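Local coordinates for probable receptor YhhM (Klebsiella variicola At-22, PDB 3Q6C), which is of unknown function, a DUF2500-family protein that may act as a receptor, at residues N10-I16 against E32-S38; V49-D53 against Y70-F75; G63-M67 against F78-P82. All coordinates share one frame; numbering follows the deposited sequence.

Overall arrangement
One curled antiparallel sheet, with strands in the order 48-52, 33-41, 2-15, 65-71 and 74-80, carries all three contacts. Contact 1 comes first along the chain and pairs the neighbouring strands 2-15 and 33-41. Contact 2 joins the outermost strands, bringing 48-52 against the 65-71/74-80 hairpin at its turn, while contact 3 zips that same hairpin at its far end. Contacts 2 and 3 alternate in sequence, their centres about 16 Å apart. Probable backbone hydrogen bonds from F50 N to A37 O and from L52 N to Y35 O couple contacts 1 and 2, with centres about 13 Å apart. Contacts 1 and 3, about 20 Å apart by centre, flank the chain's centre. Contact 2 suggests an open, barrel-like curl.

Contact 1: N10-I16 against E32-S38; sequences NKREKVI and EMRYEAS
E36 gathers the charges on one face of this strand pair. Its OE2 takes a weak, bent hydrogen bond from R12 NH2 (2.9 Å), which approaches with the edge of the guanidinium; that plane is turned 70° from the carboxylate. K14 NZ reaches the same OE2 at a long 3.5 Å, and R34, on E36's own strand, adds a third cation through NE. Both R12 and K14 send CG anti to the backbone N and bend only at chi3, which turns the R12 end to E36 but leaves K14 NZ at the fringe; K14 CD also lies over one face of the R12 guanidinium. This network is the loose, solvent-facing side, where the pull of each charge is probably weakened by water.

On the other face packing is tighter around K11, Y35 and A37. Y35 continues onto Y57 of helix 54-59, and buried A37 rests on L52 and L60. K11 leads away from its partner A37 to bond L60 O and meet the Y57 ring. E13, V15 and M33 lie at the exposed end of this face, E13 CG 3.5 Å from Y35 CE2. Backbone bonds such as R12 N to E36 O (2.9 Å) and R34 N to K14 O (2.7 Å) hold the register: a regular antiparallel pairing of strands 2-15 and 33-41 inside a curved sheet, one face carrying a charge network, the other partly covered by helix 54-59.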
# COMPACT_ATOMS: atom_id res chain seq x y z
N ASN A 10 -3.02 5.40 -4.20
CA ASN A 10 -3.07 6.60 -3.40
C ASN A 10 -2.77 6.32 -1.94
O ASN A 10 -2.74 5.17 -1.52
CB ASN A 10 -4.45 7.25 -3.50
CG ASN A 10 -5.50 6.52 -2.68
OD1 ASN A 10 -5.77 5.35 -2.92
ND2 ASN A 10 -6.09 7.21 -1.71
N LYS A 11 -2.57 7.40 -1.19
CA LYS A 11 -2.27 7.34 0.23
C LYS A 11 -3.13 8.34 1.00
O LYS A 11 -3.32 9.48 0.56
CB LYS A 11 -0.79 7.65 0.47
CG LYS A 11 0.15 6.47 0.20
CD LYS A 11 1.61 6.92 0.12
CE LYS A 11 2.09 7.60 1.40
NZ LYS A 11 3.43 8.25 1.18
N ARG A 12 -3.65 7.92 2.14
CA ARG A 12 -4.46 8.80 2.93
C ARG A 12 -4.01 8.76 4.37
O ARG A 12 -3.70 7.70 4.90
CB ARG A 12 -5.94 8.41 2.85
CG ARG A 12 -6.87 9.42 3.52
CD ARG A 12 -8.33 8.96 3.49
NE ARG A 12 -8.55 7.74 4.25
CZ ARG A 12 -9.73 7.12 4.36
NH1 ARG A 12 -10.80 7.62 3.76
NH2 ARG A 12 -9.83 6.01 5.09
N GLU A 13 -3.94 9.93 4.98
CA GLU A 13 -3.56 10.08 6.38
C GLU A 13 -4.85 10.61 7.00
O GLU A 13 -5.43 11.57 6.51
CB GLU A 13 -2.45 11.10 6.54
CG GLU A 13 -1.59 10.88 7.76
CD GLU A 13 -0.47 11.90 7.87
OE1 GLU A 13 -0.10 12.49 6.83
OE2 GLU A 13 0.04 12.12 8.99
N LYS A 14 -5.30 9.96 8.06
CA LYS A 14 -6.54 10.35 8.70
C LYS A 14 -6.41 10.34 10.22
O LYS A 14 -5.69 9.52 10.78
CB LYS A 14 -7.63 9.37 8.26
CG LYS A 14 -8.97 9.53 8.94
CD LYS A 14 -10.02 8.65 8.28
CE LYS A 14 -9.67 7.17 8.38
NZ LYS A 14 -10.63 6.34 7.59
N VAL A 15 -7.11 11.27 10.87
CA VAL A 15 -7.07 11.35 12.32
C VAL A 15 -8.33 10.75 12.92
O VAL A 15 -9.42 10.99 12.41
CB VAL A 15 -6.94 12.80 12.78
CG1 VAL A 15 -8.11 13.60 12.25
CG2 VAL A 15 -6.88 12.85 14.29
N ILE A 16 -8.18 9.97 13.98
CA ILE A 16 -9.31 9.33 14.66
C ILE A 16 -9.21 9.46 16.19
O ILE A 16 -8.35 10.18 16.71
CB ILE A 16 -9.39 7.84 14.31
CG1 ILE A 16 -8.13 7.12 14.78
CG2 ILE A 16 -9.58 7.67 12.81
CD1 ILE A 16 -8.19 5.62 14.59
N GLU A 32 -4.75 7.72 17.19
CA GLU A 32 -5.13 9.05 16.74
C GLU A 32 -4.89 9.17 15.24
O GLU A 32 -5.74 9.68 14.50
CB GLU A 32 -4.32 10.12 17.47
CG GLU A 32 -5.13 11.31 17.95
CD GLU A 32 -5.80 11.06 19.29
OE1 GLU A 32 -5.07 10.81 20.27
OE2 GLU A 32 -7.05 11.10 19.36
N MSE A 33 -3.73 8.71 14.79
CA MSE A 33 -3.39 8.76 13.37
C MSE A 33 -3.55 7.42 12.69
O MSE A 33 -3.03 6.41 13.16
CB MSE A 33 -1.95 9.25 13.20
CG MSE A 33 -1.74 10.67 13.63
SE MSE A 33 -2.74 11.90 12.51
CE MSE A 33 -1.24 12.72 11.60
N ARG A 34 -4.28 7.40 11.58
CA ARG A 34 -4.49 6.18 10.82
C ARG A 34 -3.91 6.35 9.43
O ARG A 34 -4.10 7.39 8.79
CB ARG A 34 -5.97 5.85 10.70
CG ARG A 34 -6.23 4.48 10.09
CD ARG A 34 -7.72 4.22 9.99
NE ARG A 34 -8.02 2.80 9.78
CZ ARG A 34 -7.68 1.83 10.63
NH1 ARG A 34 -7.02 2.12 11.75
NH2 ARG A 34 -8.01 0.58 10.35
N TYR A 35 -3.21 5.33 8.95
CA TYR A 35 -2.61 5.40 7.62
C TYR A 35 -3.13 4.30 6.70
O TYR A 35 -3.33 3.16 7.12
CB TYR A 35 -1.09 5.31 7.73
CG TYR A 35 -0.48 6.31 8.69
CD1 TYR A 35 -0.35 6.03 10.05
CD2 TYR A 35 0.01 7.53 8.23
CE1 TYR A 35 0.24 6.94 10.93
CE2 TYR A 35 0.60 8.45 9.10
CZ TYR A 35 0.71 8.14 10.44
OH TYR A 35 1.32 9.05 11.29
N GLU A 36 -3.36 4.66 5.44
CA GLU A 36 -3.87 3.74 4.44
C GLU A 36 -3.22 3.96 3.07
O GLU A 36 -3.02 5.10 2.63
CB GLU A 36 -5.38 3.89 4.30
CG GLU A 36 -6.19 3.35 5.47
CD GLU A 36 -7.67 3.75 5.41
OE1 GLU A 36 -8.27 3.73 4.31
OE2 GLU A 36 -8.24 4.08 6.47
N ALA A 37 -2.89 2.87 2.39
CA ALA A 37 -2.31 2.95 1.06
C ALA A 37 -3.12 2.06 0.14
O ALA A 37 -3.52 0.96 0.52
CB ALA A 37 -0.88 2.48 1.10
N SER A 38 -3.38 2.55 -1.06
CA SER A 38 -4.14 1.76 -2.01
C SER A 38 -3.25 1.30 -3.14
O SER A 38 -2.42 2.05 -3.63
CB SER A 38 -5.31 2.56 -2.59
OG SER A 38 -6.34 2.70 -1.63

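Contact 2: V49-D53 against Y70-F75; sequences VFRLD and YKGTAF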
# COMPACT_ATOMS: atom_id res chain seq x y z
N VAL A 49 -7.27 -1.54 -0.43
CA VAL A 49 -6.81 -0.76 0.70
C VAL A 49 -6.14 -1.56 1.80
O VAL A 49 -6.70 -2.52 2.32
CB VAL A 49 -7.97 0.01 1.34
CG1 VAL A 49 -7.45 0.94 2.43
CG2 VAL A 49 -8.73 0.78 0.29
N PHE A 50 -4.93 -1.14 2.16
CA PHE A 50 -4.16 -1.77 3.22
C PHE A 50 -3.85 -0.76 4.33
O PHE A 50 -3.50 0.40 4.05
CB PHE A 50 -2.86 -2.32 2.67
CG PHE A 50 -3.01 -3.57 1.86
CD1 PHE A 50 -3.11 -4.81 2.50
CD2 PHE A 50 -3.04 -3.52 0.47
CE1 PHE A 50 -3.23 -5.98 1.76
CE2 PHE A 50 -3.16 -4.68 -0.28
CZ PHE A 50 -3.25 -5.92 0.36
N ARG A 51 -4.00 -1.19 5.58
CA ARG A 51 -3.69 -0.34 6.72
C ARG A 51 -2.20 -0.49 6.99
O ARG A 51 -1.67 -1.60 6.95
CB ARG A 51 -4.46 -0.78 7.96
CG ARG A 51 -4.21 0.14 9.13
CD ARG A 51 -4.42 -0.53 10.48
NE ARG A 51 -3.94 0.35 11.55
CZ ARG A 51 -3.66 -0.05 12.79
NH1 ARG A 51 -3.82 -1.33 13.14
NH2 ARG A 51 -3.19 0.81 13.68
N LEU A 52 -1.53 0.62 7.27
CA LEU A 52 -0.10 0.59 7.54
C LEU A 52 0.22 1.46 8.75
O LEU A 52 -0.63 2.24 9.21
CB LEU A 52 0.67 1.17 6.35
CG LEU A 52 0.36 0.72 4.93
CD1 LEU A 52 1.15 1.57 3.95
CD2 LEU A 52 0.71 -0.73 4.78
N ASP A 53 1.43 1.32 9.28
CA ASP A 53 1.82 2.20 10.37
C ASP A 53 2.53 3.32 9.63
O ASP A 53 2.71 3.24 8.41
CB ASP A 53 2.75 1.50 11.37
CG ASP A 53 4.00 0.94 10.73
OD1 ASP A 53 4.28 1.24 9.55
OD2 ASP A 53 4.71 0.20 11.44
N TYR A 70 1.43 -9.74 -0.05
CA TYR A 70 0.32 -9.66 0.90
C TYR A 70 -0.35 -10.98 1.25
O TYR A 70 -0.38 -11.91 0.45
CB TYR A 70 -0.75 -8.71 0.36
CG TYR A 70 -1.44 -9.25 -0.88
CD1 TYR A 70 -0.84 -9.15 -2.14
CD2 TYR A 70 -2.67 -9.90 -0.78
CE1 TYR A 70 -1.45 -9.69 -3.28
CE2 TYR A 70 -3.29 -10.44 -1.90
CZ TYR A 70 -2.68 -10.33 -3.14
OH TYR A 70 -3.31 -10.88 -4.24
N LYS A 71 -0.89 -11.03 2.45
CA LYS A 71 -1.63 -12.18 2.93
C LYS A 71 -2.99 -11.63 3.34
O LYS A 71 -3.13 -10.97 4.37
CB LYS A 71 -0.93 -12.82 4.13
CG LYS A 71 -1.65 -14.05 4.67
CD LYS A 71 -0.91 -14.72 5.84
CE LYS A 71 0.41 -15.37 5.40
NZ LYS A 71 1.39 -14.40 4.83
N GLY A 72 -4.00 -11.88 2.50
CA GLY A 72 -5.34 -11.37 2.77
C GLY A 72 -5.29 -9.86 2.78
O GLY A 72 -4.72 -9.25 1.87
N THR A 73 -5.88 -9.24 3.79
CA THR A 73 -5.86 -7.79 3.90
C THR A 73 -4.66 -7.29 4.68
O THR A 73 -4.64 -6.14 5.11
CB THR A 73 -7.13 -7.26 4.59
OG1 THR A 73 -7.60 -8.22 5.54
CG2 THR A 73 -8.21 -6.97 3.56
N ALA A 74 -3.66 -8.15 4.86
CA ALA A 74 -2.45 -7.78 5.60
C ALA A 74 -1.29 -7.46 4.66
O ALA A 74 -0.78 -8.33 3.96
CB ALA A 74 -2.05 -8.92 6.56
N PHE A 75 -0.87 -6.21 4.67
CA PHE A 75 0.23 -5.76 3.85
C PHE A 75 1.49 -6.43 4.35
O PHE A 75 1.78 -6.39 5.54
CB PHE A 75 0.34 -4.23 3.95
CG PHE A 75 1.55 -3.66 3.29
CD1 PHE A 75 2.78 -3.65 3.94
CD2 PHE A 75 1.47 -3.13 2.00
CE1 PHE A 75 3.92 -3.15 3.31
CE2 PHE A 75 2.61 -2.62 1.36
CZ PHE A 75 3.84 -2.63 2.03
O HOH W 1 -2.44 -4.02 6.30
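A single water is held by both segments, between R51 and the T73-F75 backbone. It donates to R51 O at 2.6 Å and to T73 O at a longer 3.3 Å, and it accepts from F75 N at 3.1 Å. Three backbone groups thus fix it, and it lies at the edge of the F50 ring, in the ring plane. No direct hydrogen bond joins the two segments, so this water supplies the polar link between them.

Beside it, F50 drives its ring into the turn. With chi1 at -75°, CG sits beside the backbone N and the ring reaches over to the opposing chain: CD1 comes to 3.3 Å from T73 O, while G72 O faces the ring edge, 3.6 Å from CE1. At the far end of the ring CZ presses on Y70 CB at 3.7 Å, the two side chains crossing at about a right angle. The receiving chain is a two-residue beta hairpin with a type II' turn from K71 to A74, closed by reciprocal backbone bonds, including A74 N to K71 O at 2.9 Å; G72 takes the positive phi that the first corner of such a turn requires. The hairpin joins strands 65-71 and 74-80, so F50 and L52 of one outermost strand of the sheet meet the other, F75-bearing outermost strand, as in a barrel that curls round but stays open at its seam.

On the F75 side of the contact L52 places CD2 over one face of the F75 ring, 3.8 Å from its centroid and 27° off the normal, a CH-pi contact. F75 CB meanwhile packs against F50, both phenylalanines also touch L68 on strand 65-71, and L52 touches L60.

Contact 3: G63-M67 against F78-P82; sequences GDRGM and FTPDP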
# COMPACT_ATOMS: atom_id res chain seq x y z
N GLY A 63 2.31 6.48 -6.93
CA GLY A 63 2.75 6.54 -8.31
C GLY A 63 3.71 5.43 -8.70
O GLY A 63 3.77 5.03 -9.85
N ASP A 64 4.47 4.93 -7.73
CA ASP A 64 5.41 3.86 -7.99
C ASP A 64 4.68 2.58 -8.35
O ASP A 64 3.57 2.33 -7.87
CB ASP A 64 6.27 3.61 -6.76
CG ASP A 64 7.47 4.52 -6.69
OD1 ASP A 64 7.44 5.60 -7.32
OD2 ASP A 64 8.45 4.15 -6.00
N ARG A 65 5.28 1.77 -9.21
CA ARG A 65 4.68 0.50 -9.57
C ARG A 65 5.72 -0.56 -9.22
O ARG A 65 6.92 -0.34 -9.39
CB ARG A 65 4.32 0.44 -11.06
CG ARG A 65 5.46 0.69 -12.01
CD ARG A 65 5.01 0.47 -13.45
NE ARG A 65 3.77 1.17 -13.78
CZ ARG A 65 3.60 2.49 -13.73
NH1 ARG A 65 4.60 3.28 -13.35
NH2 ARG A 65 2.43 3.03 -14.06
N GLY A 66 5.25 -1.68 -8.69
CA GLY A 66 6.18 -2.72 -8.33
C GLY A 66 5.48 -3.96 -7.83
O GLY A 66 4.34 -4.24 -8.22
N MSE A 67 6.17 -4.69 -6.96
CA MSE A 67 5.66 -5.94 -6.41
C MSE A 67 5.07 -5.76 -5.02
O MSE A 67 5.75 -5.30 -4.10
CB MSE A 67 6.79 -6.97 -6.36
CG MSE A 67 6.34 -8.41 -6.41
SE MSE A 67 5.48 -8.87 -8.10
CE MSE A 67 6.98 -8.54 -9.29
N PHE A 78 5.99 -3.97 -0.18
CA PHE A 78 5.87 -3.43 -1.52
C PHE A 78 7.25 -3.04 -1.98
O PHE A 78 7.83 -2.10 -1.45
CB PHE A 78 5.00 -2.20 -1.59
CG PHE A 78 5.05 -1.53 -2.95
CD1 PHE A 78 4.29 -2.02 -4.00
CD2 PHE A 78 5.94 -0.48 -3.19
CE1 PHE A 78 4.40 -1.47 -5.29
CE2 PHE A 78 6.07 0.07 -4.47
CZ PHE A 78 5.29 -0.43 -5.52
N THR A 79 7.76 -3.74 -2.99
CA THR A 79 9.08 -3.48 -3.54
C THR A 79 8.96 -2.77 -4.89
O THR A 79 8.66 -3.39 -5.90
CB THR A 79 9.86 -4.79 -3.73
OG1 THR A 79 9.75 -5.60 -2.55
CG2 THR A 79 11.33 -4.51 -4.01
N PRO A 80 9.19 -1.44 -4.91
CA PRO A 80 9.09 -0.74 -6.20
C PRO A 80 10.09 -1.28 -7.20
O PRO A 80 11.15 -1.79 -6.81
CB PRO A 80 9.37 0.72 -5.82
CG PRO A 80 10.19 0.60 -4.58
CD PRO A 80 9.51 -0.51 -3.83
N ASP A 81 9.75 -1.19 -8.49
CA ASP A 81 10.65 -1.67 -9.54
C ASP A 81 12.01 -1.02 -9.36
O ASP A 81 12.12 0.18 -9.11
CB ASP A 81 10.08 -1.37 -10.92
CG ASP A 81 8.89 -2.25 -11.27
OD1 ASP A 81 8.92 -3.44 -10.90
OD2 ASP A 81 7.94 -1.76 -11.92
N PRO A 82 13.08 -1.82 -9.51
CA PRO A 82 14.46 -1.33 -9.37
C PRO A 82 14.79 -0.06 -10.15
O PRO A 82 14.13 0.20 -11.19
CB PRO A 82 15.30 -2.53 -9.80
CG PRO A 82 14.40 -3.21 -10.82
CD PRO A 82 13.06 -3.16 -10.13
O HOH W 2 6.84 -7.05 -2.55
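F78 holds CG anti to its own N (chi1 171°), which lays its ring against the backbone of R65-M67, while D81 sets CG beside its backbone N (chi1 -72°), so that its carboxylate comes past R65 O and CG without bonding there. The F78 ring brings CZ to 3.4 Å from G66 N, with R65 C at its edge. G66, bare of side chain, lets the strands close up: its CA lies 4.1 Å from P80 CA in a non-hydrogen-bonded pair. On one side of that pair D81 N donates to R65 O (3.1 Å), in the carbonyl plane and on a lone pair. On the other, M67 and T79 exchange two bonds: T79 N to M67 O at 2.8 Å, and M67 N to T79 O at 3.0 Å, the donor there standing 42° above the carbonyl plane. A water donates to M67 O and is also hydrogen-bonded to T79 OG1. The D81 carboxylate finds its cation in R5 of strand 2-15, and the F78 ring carries on to F39 and V8 within the curve of the sheet. This is the open end of an antiparallel beta hairpin, strands 65-71 and 74-80, where the pairing gives way to the C-terminal tail.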